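Putative NADPH:quinone reductase (Bacillus thuringiensis, PDB 3GMS) is a putative NADPH:quinone reductase of the medium-chain dehydrogenase/reductase type, which probably passes electrons from NADPH to a quinone. Local coordinates at residues P92-G97 with H270-V275; A123-N128 with L296-V301; D225-A230 with I248-A253. All blocks are in the same frame, centred on the assembly; numbering follows the deposited sequence.

Contact 1: P92-G97 with H270-V275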
loop_
_atom_site.group_PDB
_atom_site.type_symbol
_atom_site.label_atom_id
_atom_site.label_comp_id
_atom_site.label_asym_id
_atom_site.label_seq_id
_atom_site.Cartn_x
_atom_site.Cartn_y
_atom_site.Cartn_z
ATOM N N PRO A 92 3.206 -5.436 13.595
ATOM C CA PRO A 92 3.364 -4.314 14.552
ATOM C C PRO A 92 3.343 -2.933 13.850
ATOM O O PRO A 92 4.399 -2.385 13.500
ATOM C CB PRO A 92 4.704 -4.612 15.171
ATOM C CG PRO A 92 5.515 -5.295 14.075
ATOM C CD PRO A 92 4.515 -6.053 13.231
ATOM N N LEU A 93 2.155 -2.406 13.608
ATOM C CA LEU A 93 2.001 -1.269 12.678
ATOM C C LEU A 93 1.904 0.043 13.445
ATOM O O LEU A 93 1.691 0.028 14.652
ATOM C CB LEU A 93 0.787 -1.497 11.773
ATOM C CG LEU A 93 0.726 -2.846 11.051
ATOM C CD1 LEU A 93 -0.564 -3.025 10.235
ATOM C CD2 LEU A 93 1.959 -3.014 10.113
ATOM N N ARG A 94 2.104 1.157 12.741
ATOM C CA ARG A 94 1.928 2.531 13.277
ATOM C C ARG A 94 2.811 2.804 14.476
ATOM O O ARG A 94 2.407 3.526 15.418
ATOM C CB ARG A 94 0.441 2.781 13.618
ATOM C CG ARG A 94 -0.476 2.578 12.435
ATOM C CD ARG A 94 -1.981 2.726 12.729
ATOM N NE ARG A 94 -2.327 4.019 13.340
ATOM C CZ ARG A 94 -3.576 4.353 13.653
ATOM N NH1 ARG A 94 -4.574 3.523 13.343
ATOM N NH2 ARG A 94 -3.824 5.510 14.262
ATOM N N GLY A 95 4.002 2.221 14.459
ATOM C CA GLY A 95 5.002 2.440 15.503
ATOM C C GLY A 95 6.311 2.714 14.803
ATOM O O GLY A 95 6.393 3.575 13.899
ATOM N N GLU A 96 7.343 1.989 15.211
ATOM C CA GLU A 96 8.661 2.172 14.626
ATOM C C GLU A 96 8.770 1.639 13.210
ATOM O O GLU A 96 7.984 0.799 12.785
ATOM C CB GLU A 96 9.731 1.488 15.476
ATOM C CG GLU A 96 9.829 2.104 16.859
ATOM C CD GLU A 96 10.804 1.363 17.728
ATOM O OE1 GLU A 96 10.881 0.120 17.633
ATOM O OE2 GLU A 96 11.492 2.050 18.514
ATOM N N GLY A 97 9.808 2.107 12.505
ATOM C CA GLY A 97 10.133 1.551 11.192
ATOM C C GLY A 97 10.345 0.069 11.232
ATOM O O GLY A 97 10.923 -0.475 12.179
ATOM N N HIS A 270 -3.980 9.801 7.091
ATOM C CA HIS A 270 -5.136 10.511 7.599
ATOM C C HIS A 270 -6.236 9.570 8.015
ATOM O O HIS A 270 -6.770 9.716 9.103
ATOM C CB HIS A 270 -5.619 11.497 6.535
ATOM C CG HIS A 270 -4.600 12.552 6.244
ATOM N ND1 HIS A 270 -3.833 13.132 7.237
ATOM C CD2 HIS A 270 -4.194 13.106 5.083
ATOM C CE1 HIS A 270 -3.026 14.031 6.699
ATOM N NE2 HIS A 270 -3.216 14.016 5.391
ATOM N N TRP A 271 -6.557 8.599 7.159
ATOM C CA TRP A 271 -7.620 7.636 7.509
ATOM C C TRP A 271 -7.380 6.975 8.882
ATOM O O TRP A 271 -8.300 6.871 9.729
ATOM C CB TRP A 271 -7.780 6.572 6.444
ATOM C CG TRP A 271 -9.020 5.721 6.740
ATOM C CD1 TRP A 271 -10.307 6.080 6.533
ATOM C CD2 TRP A 271 -9.046 4.412 7.341
ATOM N NE1 TRP A 271 -11.159 5.044 6.934
ATOM C CE2 TRP A 271 -10.409 4.018 7.432
ATOM C CE3 TRP A 271 -8.054 3.524 7.783
ATOM C CZ2 TRP A 271 -10.804 2.777 7.969
ATOM C CZ3 TRP A 271 -8.438 2.272 8.286
ATOM C CH2 TRP A 271 -9.814 1.919 8.383
ATOM N N ASN A 272 -6.150 6.514 9.094
ATOM C CA ASN A 272 -5.719 5.965 10.391
ATOM C C ASN A 272 -6.119 6.834 11.578
ATOM O O ASN A 272 -6.475 6.305 12.630
ATOM C CB ASN A 272 -4.197 5.777 10.425
ATOM C CG ASN A 272 -3.717 4.551 9.633
ATOM O OD1 ASN A 272 -4.510 3.778 9.100
ATOM N ND2 ASN A 272 -2.393 4.378 9.568
ATOM N N ASP A 273 -6.053 8.154 11.421
ATOM C CA ASP A 273 -6.385 9.073 12.510
ATOM C C ASP A 273 -7.857 9.454 12.570
ATOM O O ASP A 273 -8.247 10.052 13.560
ATOM C CB ASP A 273 -5.559 10.354 12.403
ATOM C CG ASP A 273 -4.097 10.148 12.791
ATOM O OD1 ASP A 273 -3.768 9.144 13.436
ATOM O OD2 ASP A 273 -3.273 11.022 12.454
ATOM N N GLU A 274 -8.634 9.128 11.521
ATOM C CA GLU A 274 -10.054 9.477 11.365
ATOM C C GLU A 274 -10.985 8.400 11.889
ATOM O O GLU A 274 -12.221 8.600 12.008
ATOM C CB GLU A 274 -10.328 9.751 9.891
ATOM C CG GLU A 274 -9.717 11.100 9.492
ATOM C CD GLU A 274 -9.713 11.381 7.973
ATOM O OE1 GLU A 274 -10.204 10.574 7.155
ATOM O OE2 GLU A 274 -9.231 12.476 7.631
ATOM N N VAL A 275 -10.397 7.257 12.209
ATOM C CA VAL A 275 -11.195 6.135 12.739
ATOM C C VAL A 275 -10.654 5.695 14.089
ATOM O O VAL A 275 -9.482 5.921 14.405
ATOM C CB VAL A 275 -11.253 4.942 11.730
ATOM C CG1 VAL A 275 -11.843 5.404 10.437
ATOM C CG2 VAL A 275 -9.849 4.298 11.526
HETATM O O HOH W 1 -7.160 4.229 14.464
#

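Contact 2: A123-N128 with L296-V301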
loop_
_atom_site.group_PDB
_atom_site.type_symbol
_atom_site.label_atom_id
_atom_site.label_comp_id
_atom_site.label_asym_id
_atom_site.label_seq_id
_atom_site.Cartn_x
_atom_site.Cartn_y
_atom_site.Cartn_z
ATOM N N ALA A 123 2.744 -10.252 5.530
ATOM C CA ALA A 123 3.632 -9.117 5.389
ATOM C C ALA A 123 3.125 -8.076 4.362
ATOM O O ALA A 123 3.743 -7.004 4.192
ATOM C CB ALA A 123 5.042 -9.633 5.008
ATOM N N GLN A 124 2.065 -8.422 3.626
ATOM C CA GLN A 124 1.502 -7.562 2.580
ATOM C C GLN A 124 0.106 -7.067 2.910
ATOM O O GLN A 124 -0.567 -6.423 2.060
ATOM C CB GLN A 124 1.486 -8.295 1.228
ATOM C CG GLN A 124 2.849 -8.660 0.663
ATOM C CD GLN A 124 2.658 -9.438 -0.620
ATOM O OE1 GLN A 124 2.347 -8.856 -1.647
ATOM N NE2 GLN A 124 2.730 -10.753 -0.536
ATOM N N MET A 125 -0.320 -7.292 4.166
ATOM C CA MET A 125 -1.720 -7.076 4.554
ATOM C C MET A 125 -2.144 -5.602 4.731
ATOM O O MET A 125 -3.331 -5.296 4.670
ATOM C CB MET A 125 -2.029 -7.853 5.847
ATOM C CG MET A 125 -3.536 -7.937 6.300
ATOM S SD MET A 125 -4.540 -9.104 5.302
ATOM C CE MET A 125 -3.691 -10.604 5.637
ATOM N N TYR A 126 -1.176 -4.713 4.949
ATOM C CA TYR A 126 -1.475 -3.354 5.397
ATOM C C TYR A 126 -1.626 -2.363 4.261
ATOM O O TYR A 126 -2.714 -1.990 3.903
ATOM C CB TYR A 126 -0.407 -2.915 6.388
ATOM C CG TYR A 126 -0.498 -1.492 6.939
ATOM C CD1 TYR A 126 -1.734 -0.806 7.073
ATOM C CD2 TYR A 126 0.667 -0.872 7.393
ATOM C CE1 TYR A 126 -1.766 0.487 7.613
ATOM C CE2 TYR A 126 0.650 0.409 7.942
ATOM C CZ TYR A 126 -0.576 1.075 8.050
ATOM O OH TYR A 126 -0.606 2.346 8.588
ATOM N N ILE A 127 -0.532 -1.941 3.652
ATOM C CA ILE A 127 -0.599 -0.728 2.869
ATOM C C ILE A 127 -1.531 -0.794 1.643
ATOM O O ILE A 127 -2.429 0.028 1.524
ATOM C CB ILE A 127 0.847 -0.276 2.428
ATOM C CG1 ILE A 127 1.667 0.135 3.675
ATOM C CG2 ILE A 127 0.763 0.920 1.494
ATOM C CD1 ILE A 127 1.145 1.369 4.380
ATOM N N ASN A 128 -1.295 -1.745 0.754
ATOM C CA ASN A 128 -2.129 -1.876 -0.438
ATOM C C ASN A 128 -3.578 -2.356 -0.160
ATOM O O ASN A 128 -4.515 -1.727 -0.714
ATOM C CB ASN A 128 -1.407 -2.691 -1.518
ATOM C CG ASN A 128 -0.170 -1.976 -2.000
ATOM O OD1 ASN A 128 -0.224 -0.766 -2.183
ATOM N ND2 ASN A 128 0.950 -2.685 -2.136
ATOM N N LEU A 296 -9.436 -12.637 -1.637
ATOM C CA LEU A 296 -8.343 -11.720 -1.853
ATOM C C LEU A 296 -6.992 -12.459 -1.823
ATOM O O LEU A 296 -6.712 -13.173 -0.878
ATOM C CB LEU A 296 -8.393 -10.700 -0.729
ATOM C CG LEU A 296 -7.832 -9.311 -0.962
ATOM C CD1 LEU A 296 -8.379 -8.656 -2.232
ATOM C CD2 LEU A 296 -8.158 -8.472 0.289
ATOM N N ARG A 297 -6.163 -12.278 -2.843
ATOM C CA ARG A 297 -4.849 -12.902 -2.868
ATOM C C ARG A 297 -3.797 -11.852 -3.188
ATOM O O ARG A 297 -4.063 -10.913 -3.946
ATOM C CB ARG A 297 -4.781 -13.997 -3.944
ATOM C CG ARG A 297 -5.733 -15.174 -3.696
ATOM C CD ARG A 297 -5.601 -16.182 -4.825
ATOM N NE ARG A 297 -6.307 -15.700 -6.013
ATOM C CZ ARG A 297 -6.007 -16.043 -7.264
ATOM N NH1 ARG A 297 -5.004 -16.880 -7.515
ATOM N NH2 ARG A 297 -6.724 -15.556 -8.271
ATOM N N PHE A 298 -2.608 -12.002 -2.600
ATOM C CA PHE A 298 -1.605 -10.941 -2.748
ATOM C C PHE A 298 -0.586 -11.362 -3.780
ATOM O O PHE A 298 -0.732 -12.443 -4.382
ATOM C CB PHE A 298 -0.976 -10.539 -1.395
ATOM C CG PHE A 298 -1.970 -10.061 -0.369
ATOM C CD1 PHE A 298 -3.127 -9.368 -0.745
ATOM C CD2 PHE A 298 -1.742 -10.287 0.991
ATOM C CE1 PHE A 298 -4.069 -8.939 0.209
ATOM C CE2 PHE A 298 -2.648 -9.832 1.943
ATOM C CZ PHE A 298 -3.833 -9.146 1.546
ATOM N N MET A 299 0.430 -10.519 -3.994
ATOM C CA MET A 299 1.446 -10.799 -5.003
ATOM C C MET A 299 2.337 -11.987 -4.629
ATOM O O MET A 299 2.622 -12.238 -3.478
ATOM C CB MET A 299 2.300 -9.558 -5.279
ATOM C CG MET A 299 1.522 -8.294 -5.570
ATOM S SD MET A 299 0.842 -8.224 -7.252
ATOM C CE MET A 299 2.241 -8.808 -8.212
ATOM N N LYS A 300 2.774 -12.730 -5.634
ATOM C CA LYS A 300 3.701 -13.836 -5.376
ATOM C C LYS A 300 5.076 -13.255 -4.957
ATOM O O LYS A 300 5.368 -12.064 -5.162
ATOM C CB LYS A 300 3.821 -14.707 -6.633
ATOM C CG LYS A 300 4.049 -13.874 -7.873
ATOM C CD LYS A 300 3.766 -14.652 -9.147
ATOM C CE LYS A 300 4.461 -13.992 -10.325
ATOM N NZ LYS A 300 4.238 -14.824 -11.522
ATOM N N VAL A 301 5.914 -14.072 -4.337
ATOM C CA VAL A 301 7.235 -13.628 -3.976
ATOM C C VAL A 301 8.172 -13.538 -5.187
ATOM O O VAL A 301 8.401 -14.559 -5.868
ATOM C CB VAL A 301 7.866 -14.583 -2.930
ATOM C CG1 VAL A 301 9.186 -14.054 -2.454
ATOM C CG2 VAL A 301 6.913 -14.730 -1.718
#

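Contact 3: D225-A230 with I248-A253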
loop_
_atom_site.group_PDB
_atom_site.type_symbol
_atom_site.label_atom_id
_atom_site.label_comp_id
_atom_site.label_asym_id
_atom_site.label_seq_id
_atom_site.Cartn_x
_atom_site.Cartn_y
_atom_site.Cartn_z
ATOM N N ASP A 225 -1.729 12.389 -17.480
ATOM C CA ASP A 225 -2.411 11.096 -17.279
ATOM C C ASP A 225 -3.549 11.258 -16.274
ATOM O O ASP A 225 -4.661 10.812 -16.518
ATOM C CB ASP A 225 -1.441 10.010 -16.730
ATOM C CG ASP A 225 -0.372 9.595 -17.723
ATOM O OD1 ASP A 225 -0.661 8.746 -18.582
ATOM O OD2 ASP A 225 0.759 10.108 -17.634
ATOM N N GLY A 226 -3.266 11.850 -15.109
ATOM C CA GLY A 226 -4.353 12.080 -14.156
ATOM C C GLY A 226 -5.488 12.969 -14.686
ATOM O O GLY A 226 -6.682 12.723 -14.421
ATOM N N ASN A 227 -5.124 14.026 -15.408
ATOM C CA ASN A 227 -6.112 14.980 -15.949
ATOM C C ASN A 227 -7.025 14.267 -16.922
ATOM O O ASN A 227 -8.242 14.415 -16.869
ATOM C CB ASN A 227 -5.415 16.147 -16.668
ATOM C CG ASN A 227 -4.728 17.086 -15.708
ATOM O OD1 ASN A 227 -5.156 17.230 -14.556
ATOM N ND2 ASN A 227 -3.660 17.722 -16.158
ATOM N N GLU A 228 -6.428 13.448 -17.784
ATOM C CA GLU A 228 -7.246 12.680 -18.709
ATOM C C GLU A 228 -8.138 11.680 -17.967
ATOM O O GLU A 228 -9.288 11.485 -18.337
ATOM C CB GLU A 228 -6.393 11.996 -19.775
ATOM C CG GLU A 228 -7.268 11.227 -20.778
ATOM C CD GLU A 228 -6.557 10.951 -22.073
ATOM O OE1 GLU A 228 -7.154 10.272 -22.931
ATOM O OE2 GLU A 228 -5.399 11.411 -22.217
ATOM N N LEU A 229 -7.641 11.090 -16.866
ATOM C CA LEU A 229 -8.479 10.186 -16.081
ATOM C C LEU A 229 -9.697 10.895 -15.452
ATOM O O LEU A 229 -10.814 10.348 -15.428
ATOM C CB LEU A 229 -7.663 9.471 -14.991
ATOM C CG LEU A 229 -8.233 8.146 -14.445
ATOM C CD1 LEU A 229 -8.071 6.977 -15.470
ATOM C CD2 LEU A 229 -7.517 7.796 -13.123
ATOM N N ALA A 230 -9.477 12.098 -14.926
ATOM C CA ALA A 230 -10.557 12.888 -14.322
ATOM C C ALA A 230 -11.588 13.255 -15.396
ATOM O O ALA A 230 -12.775 13.177 -15.187
ATOM C CB ALA A 230 -9.992 14.157 -13.699
ATOM N N ILE A 248 4.005 15.380 -10.890
ATOM C CA ILE A 248 3.303 16.576 -11.380
ATOM C C ILE A 248 1.847 16.577 -10.910
ATOM O O ILE A 248 1.094 15.623 -11.163
ATOM C CB ILE A 248 3.305 16.638 -12.950
ATOM C CG1 ILE A 248 4.729 16.808 -13.496
ATOM C CG2 ILE A 248 2.390 17.762 -13.490
ATOM C CD1 ILE A 248 4.838 16.433 -14.946
ATOM N N GLN A 249 1.458 17.646 -10.219
ATOM C CA GLN A 249 0.083 17.814 -9.750
ATOM C C GLN A 249 -0.884 17.799 -10.923
ATOM O O GLN A 249 -0.572 18.341 -11.989
ATOM C CB GLN A 249 -0.067 19.175 -9.053
ATOM C CG GLN A 249 0.050 19.218 -7.495
ATOM C CD GLN A 249 -0.098 17.861 -6.834
ATOM O OE1 GLN A 249 0.899 17.274 -6.426
ATOM N NE2 GLN A 249 -1.329 17.352 -6.731
ATOM N N VAL A 250 -2.054 17.191 -10.748
ATOM C CA VAL A 250 -3.132 17.371 -11.731
ATOM C C VAL A 250 -3.612 18.816 -11.720
ATOM O O VAL A 250 -3.380 19.558 -10.756
ATOM C CB VAL A 250 -4.355 16.417 -11.539
ATOM C CG1 VAL A 250 -3.929 14.957 -11.593
ATOM C CG2 VAL A 250 -5.138 16.704 -10.229
ATOM N N ASN A 251 -4.287 19.206 -12.793
ATOM C CA ASN A 251 -4.900 20.516 -12.872
ATOM C C ASN A 251 -6.221 20.547 -12.086
ATOM O O ASN A 251 -7.313 20.492 -12.648
ATOM C CB ASN A 251 -5.099 20.919 -14.330
ATOM C CG ASN A 251 -5.245 22.419 -14.507
ATOM O OD1 ASN A 251 -5.692 23.139 -13.605
ATOM N ND2 ASN A 251 -4.878 22.898 -15.687
ATOM N N TRP A 252 -6.098 20.662 -10.762
ATOM C CA TRP A 252 -7.241 20.680 -9.859
ATOM C C TRP A 252 -8.350 21.659 -10.256
ATOM O O TRP A 252 -9.541 21.333 -10.183
ATOM C CB TRP A 252 -6.786 20.968 -8.395
ATOM C CG TRP A 252 -5.810 19.956 -7.814
ATOM C CD1 TRP A 252 -4.483 20.145 -7.606
ATOM C CD2 TRP A 252 -6.092 18.608 -7.384
ATOM N NE1 TRP A 252 -3.912 19.006 -7.095
ATOM C CE2 TRP A 252 -4.878 18.050 -6.937
ATOM C CE3 TRP A 252 -7.255 17.825 -7.326
ATOM C CZ2 TRP A 252 -4.782 16.737 -6.454
ATOM C CZ3 TRP A 252 -7.161 16.512 -6.837
ATOM C CH2 TRP A 252 -5.931 15.988 -6.399
ATOM N N ALA A 253 -7.963 22.872 -10.645
ATOM C CA ALA A 253 -8.952 23.902 -11.009
ATOM C C ALA A 253 -9.817 23.504 -12.221
ATOM O O ALA A 253 -11.056 23.634 -12.198
ATOM C CB ALA A 253 -8.254 25.268 -11.245
HETATM O O HOH W 2 -1.734 19.188 -14.481
#

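Contact 1: P92-G97 with H270-V275
Arg94 reaches from a loop of the GroES-like domain to residues 272-275, on and just after helix 268-274, so this is an interdomain polar contact built on one stacked arginine. In medium-chain dehydrogenases and reductases the GroES-like and Rossmann-type nucleotide-binding parts face each other across a cleft; here the loop between strands 89-92 and 102-106 meets a helix that follows strand 262-265, an edge strand of the parallel sheet. The guanidinium of Arg94 lies flat against the side chain of Asn272, their two planes only 10° apart, and the chains run past each other in opposite directions. CB of Asn272 sits 3.6 Å above the guanidinium plane, over its centre, while ND2 lies beside the aliphatic part, 3.6 Å from Arg94 CD. A bend about the CG-CD bond (chi3 55°) turns the otherwise extended chain and lays its flat end along the amide. The amide itself is held from elsewhere: Asn272 ND2 donates to Tyr126 OH, and OD1 accepts from Trp280 NE1, two bonds that should fix the rotation of the surface on which the arginine rests. Trp280 and Phe109 also make cation-pi contacts with Arg94. Direct polar contact is weaker. Arg94 NH2 gives a weak hydrogen bond to Asn272 O, 3.2 Å long and bent to 120° at the hydrogen, and Asp273 OD1 forms a long salt bridge to the same NH2 at 3.7 Å, its carboxylate turned well out of the guanidinium plane. Water completes the join between the two sides. It lies at the guanidinium edge, in plane, accepts from Arg94 NH1 at 2.9 Å, and donates to the carbonyl oxygens of both Asn272 and Val275.

Contact 2: A123-N128 with L296-V301
Phe298 packs against the backbone and side chains of Gln124 and Met125, where the chain leading into helix 127-139 meets the loop between helix 277-292 and strand 301-306. That loop returns the chain from the nucleotide-binding part to strand 301-306, in the mixed sheet that also holds 34-43 of the GroES-like part. The tight part is gathered at one face and one edge of the ring and is largely apolar. Met125 SD stands in the ring plane at its edge, 5.0 Å from the centroid and 3.8 Å from Phe298 CZ, an edge-on Met-aromatic contact. With CG of Met125 anti to the backbone N (chi1 -170°), bends further out bring the sulfur and CE round to that edge. Gln124 O lies above one ring face, offset toward the rim, while Gln124 CB touches Phe298 CD2 at 3.8 Å. Leu160 of helix 156-168 and Val291 of helix 277-292 also pack on Phe298.

Toward Met299 the contact thins out and becomes polar. The glutamine runs past Phe298 in the opposite direction, its amide plane 59° from the ring, and NE2 donates to Met299 O at 3.3 Å, with a fairly straight N-H...O angle of 161°. That oxygen lies in the amide plane and accepts the N-H on a lone pair, in its carbonyl plane. Met299 meets the glutamine through CB, 3.7 Å from Gln124 OE1, and beyond it Lys300 is exposed to solvent. Gln124 NE2 also donates to Phe120 O, so both its hydrogens can be used on backbone carbonyls, which should hold the buried amide in one orientation.

Contact 3: D225-A230 with I248-A253
Asn227 OD1 accepts a hydrogen bond from the backbone N of Asn251, 2.8 Å long with an N-H...O angle of 155°. The nitrogen approaches in the carbonyl plane, on a lone pair of the asparagine oxygen. The same oxygen lies close to the neighbouring residue, 3.2 Å from Val250 CB, so the amide is seated against the chain just where it turns. The other half of the amide works through water: Asn227 ND2 donates to a water molecule at 2.9 Å, which in turn donates to Gln249 O. The side chain thus spans two successive peptide units of 248-253, one directly and one through solvent. CG of Asn227 is anti to the carbonyl carbon, chi1 -72°, and although its CB does not aim at the loop, this torsion brings the amide nearer to it.

Both segments belong to the Rossmann-type nucleotide-binding part of the fold. Helix 223-231 follows strand 214-219 and leads back to strand 237-241 of the parallel sheet; the loop after that strand returns past the helix and enters helix 252-257. Asn251 is the N-cap of this second helix and the centre of an inverse gamma turn; its OD1 makes a weak hydrogen bond to Glu254 N, while its backbone N is the group held by Asn227. Val250 points toward the first helix, and its CG1 lies 3.9 Å from Gly226 CA, in van der Waals contact with the bare backbone of the glycine. Its other methyl, CG2, lies 3.4 Å above the ring of Trp252, over the centre. Phe239 and Ile255 pack on Val250 as well, and Ile255 also touches Asn227 and Ala230.

How the contacts relate
From the N terminus, 92-97 comes first, in the GroES-like domain, followed by 123-128 at the entry to helix 127-139. The chain then builds the Rossmann-type part, where contact 3 closes a short loop around strand 237-241. Contact 1 closes next, when 270-275 returns to the arginine loop, and contact 2 last, when 296-301 meets 123-128; these two long closures cross, and both enclose contact 3. Contacts 1 and 2 touch through Tyr126, against which Leu93 also packs; contact 1 bridges the two domains, while contact 2 ties that helix entry to the loop returning to strand 301-306. Contact 3 stands apart within the nucleotide-binding part, its centre 28 Å from either of theirs.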